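Local coordinates for flagellar motor switch protein fliG (Aquifex aeolicus, PDB 3HJL), which probably forms part of the rotor-mounted switch complex at the base of the flagellar basal body, which contacts motor components that set the direction of rotation, at residues A[240-243]-A[244-247]. Residues are numbered along the deposited sequence; the frame is centred on the assembly and turned at random.
Sequences FEDI and RKLS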
loop_
_atom_site.group_PDB
_atom_site.type_symbol
_atom_site.label_atom_id
_atom_site.label_comp_id
_atom_site.label_asym_id
_atom_site.label_seq_id
_atom_site.Cartn_x
_atom_site.Cartn_y
_atom_site.Cartn_z
ATOM N N PHE A 240 29.576 7.498 -17.299
ATOM C CA PHE A 240 30.913 7.042 -17.681
ATOM C C PHE A 240 31.113 7.071 -19.209
ATOM O O PHE A 240 32.206 7.352 -19.694
ATOM C CB PHE A 240 31.175 5.636 -17.135
ATOM C CG PHE A 240 32.623 5.218 -17.207
ATOM C CD1 PHE A 240 33.521 5.621 -16.233
ATOM C CD2 PHE A 240 33.082 4.414 -18.242
ATOM C CE1 PHE A 240 34.854 5.242 -16.292
ATOM C CE2 PHE A 240 34.412 4.025 -18.302
ATOM C CZ PHE A 240 35.296 4.444 -17.330
ATOM N N GLU A 241 30.040 6.829 -19.955
ATOM C CA GLU A 241 30.076 6.879 -21.411
ATOM C C GLU A 241 30.385 8.298 -21.932
ATOM O O GLU A 241 31.015 8.441 -22.981
ATOM C CB GLU A 241 28.747 6.378 -21.990
ATOM C CG GLU A 241 28.403 4.899 -21.669
ATOM C CD GLU A 241 29.244 3.887 -22.446
ATOM O OE1 GLU A 241 28.872 3.553 -23.593
ATOM O OE2 GLU A 241 30.227 3.365 -21.873
ATOM N N ASP A 242 30.022 9.335 -21.159
ATOM C CA ASP A 242 30.272 10.744 -21.551
ATOM C C ASP A 242 31.752 11.155 -21.502
ATOM O O ASP A 242 32.094 12.277 -21.870
ATOM C CB ASP A 242 29.454 11.724 -20.687
ATOM C CG ASP A 242 27.957 11.523 -20.820
ATOM O OD1 ASP A 242 27.470 11.319 -21.963
ATOM O OD2 ASP A 242 27.256 11.627 -19.781
ATOM N N ILE A 243 32.624 10.266 -21.032
ATOM C CA ILE A 243 34.072 10.487 -21.110
ATOM C C ILE A 243 34.533 10.726 -22.579
ATOM O O ILE A 243 35.501 11.454 -22.818
ATOM C CB ILE A 243 34.851 9.315 -20.437
ATOM C CG1 ILE A 243 34.645 9.362 -18.913
ATOM C CG2 ILE A 243 36.340 9.402 -20.749
ATOM C CD1 ILE A 243 35.274 8.191 -18.141
ATOM N N ARG A 244 33.806 10.147 -23.541
ATOM C CA ARG A 244 34.009 10.404 -24.979
ATOM C C ARG A 244 33.935 11.893 -25.366
ATOM O O ARG A 244 34.636 12.330 -26.284
ATOM C CB ARG A 244 32.942 9.673 -25.803
ATOM C CG ARG A 244 33.027 8.163 -25.814
ATOM C CD ARG A 244 32.131 7.628 -26.905
ATOM N NE ARG A 244 31.991 6.175 -26.880
ATOM C CZ ARG A 244 31.199 5.494 -26.056
ATOM N NH1 ARG A 244 30.401 6.110 -25.186
ATOM N NH2 ARG A 244 31.169 4.168 -26.141
ATOM N N LYS A 245 33.038 12.640 -24.716
ATOM C CA LYS A 245 32.850 14.076 -24.995
ATOM C C LYS A 245 34.046 14.944 -24.564
ATOM O O LYS A 245 34.275 16.013 -25.137
ATOM C CB LYS A 245 31.594 14.609 -24.287
ATOM C CG LYS A 245 30.273 13.959 -24.699
ATOM C CD LYS A 245 29.125 14.519 -23.867
ATOM C CE LYS A 245 27.797 13.873 -24.223
ATOM N NZ LYS A 245 26.677 14.378 -23.370
ATOM N N LEU A 246 34.790 14.487 -23.554
ATOM C CA LEU A 246 35.916 15.246 -23.005
ATOM C C LEU A 246 37.098 15.337 -23.980
ATOM O O LEU A 246 37.252 14.490 -24.862
ATOM C CB LEU A 246 36.382 14.622 -21.678
ATOM C CG LEU A 246 35.350 14.542 -20.547
ATOM C CD1 LEU A 246 35.953 13.899 -19.324
ATOM C CD2 LEU A 246 34.778 15.922 -20.204
ATOM N N SER A 247 37.910 16.384 -23.820
ATOM C CA SER A 247 39.107 16.584 -24.641
ATOM C C SER A 247 40.259 15.752 -24.101
ATOM O O SER A 247 40.156 15.160 -23.024
ATOM C CB SER A 247 39.521 18.053 -24.627
ATOM O OG SER A 247 38.448 18.883 -25.022
#
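Lys245 N donates to Asp242 O at 3.0 Å, and Leu246 N to Ile243 O at 3.2 Å: two successive i to i+3 bonds of a short 3-10 helix and the residues that follow it, in the C-terminal domain of FliG, between helices 227-237 and 248-255. A third bond of the same spacing, from Arg244 N to Glu241 O, is straight but weak. With every third residue roughly in line, two pairs of opposite charges form on the outer side. Glu241 and Arg244 run side by side; the glutamate bends at chi2 (-73°), and its OE1 meets the guanidinium at the edge, in its plane, 3.4 Å from NH1 and 3.5 Å from NH2. Both bonds are weak and the two planar groups stand 83° apart, so this is a single oxygen straddled by two nitrogens and not a flat carboxylate-guanidinium pair. NH1 also reaches weakly back to Glu241 O, while NE forms a salt bridge with Asp273 OD2 of helix 272-279, which ties the arginine to the neighbouring helix. One residue on, Asp242 OD1 makes a salt bridge with Lys245 NZ at 3.5 Å, the lysine chain fully extended alongside it; OD2 accepts a hydrogen bond from the backbone N of Thr239. On the inner side, Phe240 and Ile243 pack against helices 272-279 and 302-320, setting the 3-10 helix onto the hydrophobic interior of the domain. Here Ile243 stretches its CG1 branch out (chi2 175°) and lays CD1 over one face of the Phe240 ring, 3.5 Å above its plane and offset toward the rim.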